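Local coordinates for protein malic enzyme (Entamoeba histolytica, PDB 3NV9) that probably catalyses the oxidative decarboxylation of malate to pyruvate with reduction of a nicotinamide cofactor, as a dimer whose subunits carry a Rossmann-type NAD-binding domain, at residues E153-I158 against E184-P189; E395-N400 against I405-E410. One frame throughout, in Å; residues are numbered along the deposited sequence.

In the fold
Interaction 1 closes along the chain before interaction 2 opens, and the two lie on opposite sides of the subunit's centre, their own centres 36 Å apart and their nearest atoms about 21 Å apart. Interaction 1 joins helices 148-158 and 174-185, both of which connect strands of the four-stranded parallel sheet ending in 190-192. Interaction 2 belongs to the NAD-binding family region, where the end of helix 380-396 meets the loop leading to helix 413-428. No secondary structure element is shared. Segments of both nevertheless touch the second subunit, through Phe154 and Arg157 in one case and Met408 and Asp409 in the other, so the dimer interface extends to two widely separated parts of the chain.

Interaction 1. Residues E153-I158 against E184-P189; sequences EFVQRI and ESCDIP
Gln156, on helix 148-158, reaches across to Ser185 and Cys186 at the end of helix 174-185. Its CB is still 4.9 Å from Cys186 SG. With CG placed beside the backbone N (chi1 -76°), the chain leaves its helix toward the neighbouring one, and CG passes 4.1 Å from Cys186 SG. Beyond CG the side chain is extended, carrying CD to 3.8 Å from Ser185 OG. The amide nitrogen at the tip completes the approach: Gln156 NE2 donates to Ser185 OG over 2.8 Å. This bond is appreciably bent, 140° at the hydrogen, and the hydroxyl oxygen lies somewhat out of the amide plane (20°). NE2 is also 3.5 Å from Ser185 CB, so the amide nitrogen also lies near the carbon that carries the hydroxyl.

Ser185 OG has a second partner in the carbonyl of Val181, one turn earlier in its helix. A carbonyl can only accept, so the hydroxyl gives its hydrogen to Val181 O and keeps its oxygen as acceptor for Gln156 NE2. Beside the polar pair, the contact is apolar, with Val155 CG1 lying 4.3 Å from Cys186 SG. Cys186 is where the chain leaves helical geometry, and the next residue is held by Gln159, whose side chain accepts from Asp187 N and donates to Gln156 O.

The two helices serve the same parallel sheet. Helix 174-185 forms the crossover of a beta-alpha-beta unit between strands 164-167 and 190-192, while helix 148-158 precedes strand 164-167. The latter helix also meets the second subunit, where Phe154 stacks on its counterpart, Phe154 of that subunit.

Chemically, this is an uncharged link: one bent amide-hydroxyl bond and, next to it, loose van der Waals contacts of the sulfur, with no salt bridge across the segments.

Interaction 2. Residues E395-N400 against I405-E410; sequences EKRGIN and IGTMDE
Arg397 turns toward Glu410 through two successive bends: its CG sits between the backbone N and carbonyl carbon (chi1 50°), and the chain folds again at chi2 (62°). Glu410 comes to meet it on an extended side chain, crossing the arginine at about a right angle, with carboxylate and guanidinium nearly coplanar. The salt bridge is side-on and bidentate. Arg397 NE donates almost straight (174°) to the syn lone pair of Glu410 OE2 at 2.9 Å, and Arg397 NH2 reaches Glu410 OE1, also at 2.9 Å.

Glu410 OE1 takes a further bond on its anti lone pair from Thr407 N, at 3.0 Å, across the type I turn Thr407-Glu410. Arg397 NH2 also donates to Ile405 O, 3.2 Å away and approached from above the carbonyl plane, while Arg397 NH1 binds Gly398 O at 2.8 Å. With Asn403 OD1, three acceptors gather round NH2, so at least one of its two hydrogens must be shared, in keeping with the long, bent bond to Ile405 O.

The guanidinium thus ties the end of helix 380-396 to the loop leading to helix 413-428. Bonds to both carboxylate oxygens restrict the rotation of that group, and the pair is probably ionised.

Interaction 1. Residues E153-I158 against E184-P189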
ATOM      1  N   GLU A 153      11.857 -13.428  -6.003  1.00 27.72           N
ATOM      2  CA  GLU A 153      12.762 -12.690  -5.111  1.00 27.38           C
ATOM      3  C   GLU A 153      12.025 -11.501  -4.503  1.00 26.86           C
ATOM      4  O   GLU A 153      12.143 -11.232  -3.285  1.00 26.64           O
ATOM      5  CB  GLU A 153      14.053 -12.220  -5.854  1.00 26.89           C
ATOM      6  CG  GLU A 153      14.971 -11.365  -4.964  1.00 27.01           C
ATOM      7  CD  GLU A 153      16.295 -10.958  -5.659  1.00 31.48           C
ATOM      8  OE1 GLU A 153      16.510 -11.266  -6.844  1.00 29.46           O
ATOM      9  OE2 GLU A 153      17.120 -10.320  -5.002  1.00 30.96           O
ATOM     10  N   PHE A 154      11.280 -10.795  -5.370  1.00 26.65           N
ATOM     11  CA  PHE A 154      10.553  -9.570  -4.999  1.00 25.23           C
ATOM     12  C   PHE A 154       9.559  -9.842  -3.860  1.00 24.47           C
ATOM     13  O   PHE A 154       9.559  -9.179  -2.831  1.00 23.41           O
ATOM     14  CB  PHE A 154       9.830  -8.948  -6.225  1.00 25.03           C
ATOM     15  CG  PHE A 154       9.069  -7.708  -5.889  1.00 23.99           C
ATOM     16  CD1 PHE A 154       9.647  -6.471  -6.056  1.00 23.26           C
ATOM     17  CD2 PHE A 154       7.762  -7.786  -5.367  1.00 25.33           C
ATOM     18  CE1 PHE A 154       8.954  -5.300  -5.707  1.00 23.82           C
ATOM     19  CE2 PHE A 154       7.037  -6.616  -5.014  1.00 23.79           C
ATOM     20  CZ  PHE A 154       7.639  -5.377  -5.167  1.00 24.21           C
ATOM     21  N   VAL A 155       8.743 -10.852  -4.058  1.00 24.14           N
ATOM     22  CA  VAL A 155       7.707 -11.184  -3.112  1.00 23.56           C
ATOM     23  C   VAL A 155       8.303 -11.645  -1.789  1.00 24.90           C
ATOM     24  O   VAL A 155       7.812 -11.235  -0.718  1.00 23.97           O
ATOM     25  CB  VAL A 155       6.723 -12.219  -3.737  1.00 22.98           C
ATOM     26  CG1 VAL A 155       5.696 -12.720  -2.708  1.00 21.45           C
ATOM     27  CG2 VAL A 155       6.036 -11.600  -4.886  1.00 20.27           C
ATOM     28  N   GLN A 156       9.363 -12.474  -1.870  1.00 25.67           N
ATOM     29  CA  GLN A 156      10.142 -12.891  -0.685  1.00 26.87           C
ATOM     30  C   GLN A 156      10.691 -11.723   0.147  1.00 27.13           C
ATOM     31  O   GLN A 156      10.746 -11.788   1.383  1.00 26.69           O
ATOM     32  CB  GLN A 156      11.266 -13.881  -1.067  1.00 27.63           C
ATOM     33  CG  GLN A 156      10.734 -15.333  -1.343  1.00 29.96           C
ATOM     34  CD  GLN A 156      11.758 -16.290  -2.011  1.00 36.32           C
ATOM     35  OE1 GLN A 156      12.921 -15.926  -2.277  1.00 39.15           O
ATOM     36  NE2 GLN A 156      11.317 -17.512  -2.291  1.00 34.24           N
ATOM     37  N   ARG A 157      11.050 -10.629  -0.518  1.00 26.77           N
ATOM     38  CA  ARG A 157      11.529  -9.456   0.204  1.00 26.03           C
ATOM     39  C   ARG A 157      10.389  -8.643   0.840  1.00 26.11           C
ATOM     40  O   ARG A 157      10.552  -8.109   1.953  1.00 25.76           O
ATOM     41  CB  ARG A 157      12.376  -8.589  -0.708  1.00 26.45           C
ATOM     42  CG  ARG A 157      13.717  -9.238  -1.122  1.00 26.96           C
ATOM     43  CD  ARG A 157      14.681  -8.217  -1.745  1.00 30.55           C
ATOM     44  NE  ARG A 157      15.818  -8.904  -2.376  1.00 32.44           N
ATOM     45  CZ  ARG A 157      16.864  -9.430  -1.718  1.00 33.48           C
ATOM     46  NH1 ARG A 157      16.950  -9.322  -0.390  1.00 30.64           N
ATOM     47  NH2 ARG A 157      17.820 -10.080  -2.387  1.00 28.72           N
ATOM     48  N   ILE A 158       9.232  -8.597   0.157  1.00 24.79           N
ATOM     49  CA  ILE A 158       8.129  -7.708   0.544  1.00 23.32           C
ATOM     50  C   ILE A 158       7.133  -8.371   1.475  1.00 23.19           C
ATOM     51  O   ILE A 158       6.384  -7.692   2.148  1.00 22.55           O
ATOM     52  CB  ILE A 158       7.377  -7.140  -0.674  1.00 22.84           C
ATOM     53  CG1 ILE A 158       6.782  -5.752  -0.366  1.00 19.60           C
ATOM     54  CG2 ILE A 158       6.326  -8.152  -1.207  1.00 20.37           C
ATOM     55  CD1 ILE A 158       6.116  -5.099  -1.666  1.00 20.17           C
ATOM     56  N   GLU A 184       5.452 -22.043  -0.818  1.00 33.19           N
ATOM     57  CA  GLU A 184       6.196 -22.904   0.100  1.00 33.99           C
ATOM     58  C   GLU A 184       7.186 -22.108   0.875  1.00 34.52           C
ATOM     59  O   GLU A 184       7.386 -22.368   2.084  1.00 35.41           O
ATOM     60  CB  GLU A 184       6.839 -24.088  -0.637  1.00 34.06           C
ATOM     61  CG  GLU A 184       5.773 -25.020  -1.267  1.00 36.47           C
ATOM     62  CD  GLU A 184       4.780 -25.636  -0.223  1.00 41.53           C
ATOM     63  OE1 GLU A 184       5.117 -25.718   1.000  1.00 40.80           O
ATOM     64  OE2 GLU A 184       3.661 -26.044  -0.645  1.00 44.79           O
ATOM     65  N   SER A 185       7.763 -21.087   0.240  1.00 34.88           N
ATOM     66  CA  SER A 185       8.788 -20.319   0.943  1.00 35.26           C
ATOM     67  C   SER A 185       8.340 -19.189   1.850  1.00 35.91           C
ATOM     68  O   SER A 185       9.105 -18.818   2.747  1.00 36.08           O
ATOM     69  CB  SER A 185       9.894 -19.810  -0.003  1.00 36.20           C
ATOM     70  OG  SER A 185       9.377 -19.184  -1.148  1.00 37.44           O
ATOM     71  N   CYS A 186       7.170 -18.580   1.597  1.00 35.03           N
ATOM     72  CA  CYS A 186       6.807 -17.383   2.354  1.00 33.53           C
ATOM     73  C   CYS A 186       6.109 -17.801   3.629  1.00 32.75           C
ATOM     74  O   CYS A 186       5.548 -18.865   3.683  1.00 32.11           O
ATOM     75  CB  CYS A 186       5.952 -16.435   1.499  1.00 33.60           C
ATOM     76  SG  CYS A 186       6.872 -15.751   0.056  1.00 32.96           S
ATOM     77  N   ASP A 187       6.181 -16.967   4.652  1.00 32.25           N
ATOM     78  CA  ASP A 187       5.620 -17.236   5.972  1.00 32.51           C
ATOM     79  C   ASP A 187       4.159 -16.722   6.120  1.00 31.27           C
ATOM     80  O   ASP A 187       3.542 -16.839   7.187  1.00 32.26           O
ATOM     81  CB  ASP A 187       6.553 -16.684   7.066  1.00 32.66           C
ATOM     82  CG  ASP A 187       7.825 -17.596   7.305  1.00 39.47           C
ATOM     83  OD1 ASP A 187       7.820 -18.832   6.987  1.00 41.97           O
ATOM     84  OD2 ASP A 187       8.852 -17.074   7.816  1.00 43.07           O
ATOM     85  N   ILE A 188       3.653 -16.161   5.025  1.00 29.50           N
ATOM     86  CA  ILE A 188       2.256 -15.805   4.781  1.00 27.83           C
ATOM     87  C   ILE A 188       1.721 -16.618   3.581  1.00 26.43           C
ATOM     88  O   ILE A 188       2.488 -17.155   2.791  1.00 25.54           O
ATOM     89  CB  ILE A 188       2.041 -14.286   4.517  1.00 27.44           C
ATOM     90  CG1 ILE A 188       2.827 -13.829   3.281  1.00 29.17           C
ATOM     91  CG2 ILE A 188       2.404 -13.494   5.754  1.00 28.03           C
ATOM     92  CD1 ILE A 188       2.696 -12.339   2.933  1.00 29.63           C
ATOM     93  N   PRO A 189       0.393 -16.763   3.484  1.00 25.13           N
ATOM     94  CA  PRO A 189      -0.233 -17.382   2.330  1.00 25.04           C
ATOM     95  C   PRO A 189      -0.057 -16.593   1.021  1.00 24.50           C
ATOM     96  O   PRO A 189      -0.309 -15.373   0.985  1.00 22.75           O
ATOM     97  CB  PRO A 189      -1.737 -17.393   2.705  1.00 24.76           C
ATOM     98  CG  PRO A 189      -1.883 -16.288   3.648  1.00 24.58           C
ATOM     99  CD  PRO A 189      -0.603 -16.351   4.482  1.00 24.94           C
TER

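Interaction 2. Residues E395-N400 against I405-E410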
ATOM      1  N   GLU A 395     -28.508 -20.193  -4.190  1.00 28.77           N
ATOM      2  CA  GLU A 395     -29.676 -21.063  -4.225  1.00 29.18           C
ATOM      3  C   GLU A 395     -30.726 -20.749  -3.145  1.00 29.54           C
ATOM      4  O   GLU A 395     -31.893 -20.887  -3.418  1.00 30.84           O
ATOM      5  CB  GLU A 395     -29.261 -22.520  -4.123  1.00 29.37           C
ATOM      6  CG  GLU A 395     -30.425 -23.473  -3.943  1.00 31.46           C
ATOM      7  CD  GLU A 395     -29.986 -24.917  -3.910  1.00 36.67           C
ATOM      8  OE1 GLU A 395     -28.836 -25.211  -3.437  1.00 34.83           O
ATOM      9  OE2 GLU A 395     -30.786 -25.766  -4.371  1.00 39.73           O
ATOM     10  N   LYS A 396     -30.310 -20.349  -1.939  1.00 29.28           N
ATOM     11  CA  LYS A 396     -31.219 -19.943  -0.854  1.00 30.07           C
ATOM     12  C   LYS A 396     -32.151 -18.743  -1.194  1.00 29.64           C
ATOM     13  O   LYS A 396     -33.294 -18.693  -0.750  1.00 29.22           O
ATOM     14  CB  LYS A 396     -30.391 -19.483   0.341  1.00 31.13           C
ATOM     15  CG  LYS A 396     -30.673 -20.139   1.616  1.00 36.18           C
ATOM     16  CD  LYS A 396     -29.629 -21.265   1.866  1.00 39.09           C
ATOM     17  CE  LYS A 396     -30.042 -22.141   3.075  1.00 42.56           C
ATOM     18  NZ  LYS A 396     -29.709 -23.628   2.888  1.00 43.48           N
ATOM     19  N   ARG A 397     -31.652 -17.732  -1.897  1.00 28.38           N
ATOM     20  CA  ARG A 397     -32.550 -16.645  -2.300  1.00 27.28           C
ATOM     21  C   ARG A 397     -33.134 -16.866  -3.692  1.00 26.99           C
ATOM     22  O   ARG A 397     -33.723 -15.953  -4.243  1.00 26.93           O
ATOM     23  CB  ARG A 397     -31.918 -15.249  -2.191  1.00 27.05           C
ATOM     24  CG  ARG A 397     -30.527 -15.093  -2.839  1.00 26.96           C
ATOM     25  CD  ARG A 397     -30.503 -15.329  -4.338  1.00 26.27           C
ATOM     26  NE  ARG A 397     -29.409 -14.605  -5.015  1.00 27.83           N
ATOM     27  CZ  ARG A 397     -28.899 -14.925  -6.208  1.00 26.14           C
ATOM     28  NH1 ARG A 397     -29.364 -15.976  -6.888  1.00 21.91           N
ATOM     29  NH2 ARG A 397     -27.915 -14.178  -6.724  1.00 23.98           N
ATOM     30  N   GLY A 398     -32.959 -18.067  -4.259  1.00 27.35           N
ATOM     31  CA  GLY A 398     -33.493 -18.340  -5.593  1.00 27.39           C
ATOM     32  C   GLY A 398     -32.504 -18.188  -6.759  1.00 27.69           C
ATOM     33  O   GLY A 398     -31.903 -17.108  -6.966  1.00 27.10           O
ATOM     34  N   ILE A 399     -32.367 -19.271  -7.523  1.00 26.49           N
ATOM     35  CA  ILE A 399     -31.589 -19.300  -8.768  1.00 27.56           C
ATOM     36  C   ILE A 399     -32.473 -19.660  -9.977  1.00 28.86           C
ATOM     37  O   ILE A 399     -33.567 -20.220  -9.822  1.00 28.42           O
ATOM     38  CB  ILE A 399     -30.407 -20.280  -8.712  1.00 27.11           C
ATOM     39  CG1 ILE A 399     -30.910 -21.677  -8.266  1.00 27.16           C
ATOM     40  CG2 ILE A 399     -29.297 -19.709  -7.799  1.00 26.48           C
ATOM     41  CD1 ILE A 399     -29.896 -22.818  -8.478  1.00 27.85           C
ATOM     42  N   ASN A 400     -31.997 -19.294 -11.167  1.00 29.11           N
ATOM     43  CA  ASN A 400     -32.715 -19.493 -12.402  1.00 29.61           C
ATOM     44  C   ASN A 400     -31.727 -19.311 -13.556  1.00 29.87           C
ATOM     45  O   ASN A 400     -30.622 -18.835 -13.318  1.00 31.01           O
ATOM     46  CB  ASN A 400     -33.958 -18.598 -12.476  1.00 29.32           C
ATOM     47  CG  ASN A 400     -33.639 -17.105 -12.619  1.00 31.69           C
ATOM     48  OD1 ASN A 400     -33.901 -16.327 -11.705  1.00 35.89           O
ATOM     49  ND2 ASN A 400     -33.143 -16.694 -13.768  1.00 27.83           N
ATOM     50  N   ILE A 405     -25.678 -17.509  -9.668  1.00 24.40           N
ATOM     51  CA  ILE A 405     -24.465 -17.312  -8.833  1.00 24.44           C
ATOM     52  C   ILE A 405     -24.664 -16.032  -8.030  1.00 23.43           C
ATOM     53  O   ILE A 405     -25.380 -15.161  -8.449  1.00 24.94           O
ATOM     54  CB  ILE A 405     -23.201 -17.160  -9.758  1.00 23.54           C
ATOM     55  CG1 ILE A 405     -21.897 -17.141  -8.973  1.00 24.53           C
ATOM     56  CG2 ILE A 405     -23.272 -15.866 -10.562  1.00 25.03           C
ATOM     57  CD1 ILE A 405     -20.702 -17.683  -9.770  1.00 26.52           C
ATOM     58  N   GLY A 406     -24.028 -15.888  -6.891  1.00 23.70           N
ATOM     59  CA  GLY A 406     -24.173 -14.636  -6.145  1.00 22.92           C
ATOM     60  C   GLY A 406     -23.417 -13.505  -6.808  1.00 22.28           C
ATOM     61  O   GLY A 406     -22.395 -13.725  -7.502  1.00 22.23           O
ATOM     62  N   THR A 407     -23.876 -12.293  -6.551  1.00 21.28           N
ATOM     63  CA  THR A 407     -23.372 -11.119  -7.240  1.00 21.05           C
ATOM     64  C   THR A 407     -22.609 -10.230  -6.229  1.00 20.96           C
ATOM     65  O   THR A 407     -22.689 -10.454  -4.997  1.00 20.75           O
ATOM     66  CB  THR A 407     -24.530 -10.314  -7.934  1.00 20.92           C
ATOM     67  OG1 THR A 407     -25.088  -9.342  -7.011  1.00 21.97           O
ATOM     68  CG2 THR A 407     -25.637 -11.268  -8.459  1.00 19.56           C
ATOM     69  N   MET A 408     -21.859  -9.279  -6.774  1.00 19.57           N
ATOM     70  CA  MET A 408     -21.083  -8.343  -5.987  1.00 20.90           C
ATOM     71  C   MET A 408     -21.958  -7.373  -5.186  1.00 20.30           C
ATOM     72  O   MET A 408     -21.489  -6.748  -4.215  1.00 19.32           O
ATOM     73  CB  MET A 408     -20.099  -7.537  -6.850  1.00 20.53           C
ATOM     74  CG  MET A 408     -19.081  -8.378  -7.568  1.00 20.21           C
ATOM     75  SD  MET A 408     -17.824  -7.276  -8.248  1.00 24.45           S
ATOM     76  CE  MET A 408     -18.642  -6.732  -9.788  1.00 19.91           C
ATOM     77  N   ASP A 409     -23.228  -7.291  -5.554  1.00 20.27           N
ATOM     78  CA  ASP A 409     -24.205  -6.546  -4.763  1.00 22.01           C
ATOM     79  C   ASP A 409     -24.768  -7.262  -3.490  1.00 22.46           C
ATOM     80  O   ASP A 409     -25.653  -6.733  -2.830  1.00 22.18           O
ATOM     81  CB  ASP A 409     -25.389  -6.234  -5.664  1.00 22.83           C
ATOM     82  CG  ASP A 409     -26.099  -4.969  -5.240  1.00 25.53           C
ATOM     83  OD1 ASP A 409     -25.418  -4.048  -4.718  1.00 28.16           O
ATOM     84  OD2 ASP A 409     -27.327  -4.925  -5.372  1.00 28.28           O
ATOM     85  N   GLU A 410     -24.293  -8.479  -3.211  1.00 22.74           N
ATOM     86  CA  GLU A 410     -24.833  -9.320  -2.105  1.00 24.23           C
ATOM     87  C   GLU A 410     -23.742  -9.584  -1.020  1.00 22.80           C
ATOM     88  O   GLU A 410     -23.148 -10.629  -0.947  1.00 22.26           O
ATOM     89  CB  GLU A 410     -25.435 -10.616  -2.628  1.00 24.38           C
ATOM     90  CG  GLU A 410     -26.691 -10.429  -3.544  1.00 25.52           C
ATOM     91  CD  GLU A 410     -27.192 -11.783  -4.143  1.00 27.18           C
ATOM     92  OE1 GLU A 410     -26.450 -12.413  -4.940  1.00 28.84           O
ATOM     93  OE2 GLU A 410     -28.312 -12.228  -3.812  1.00 27.01           O
TER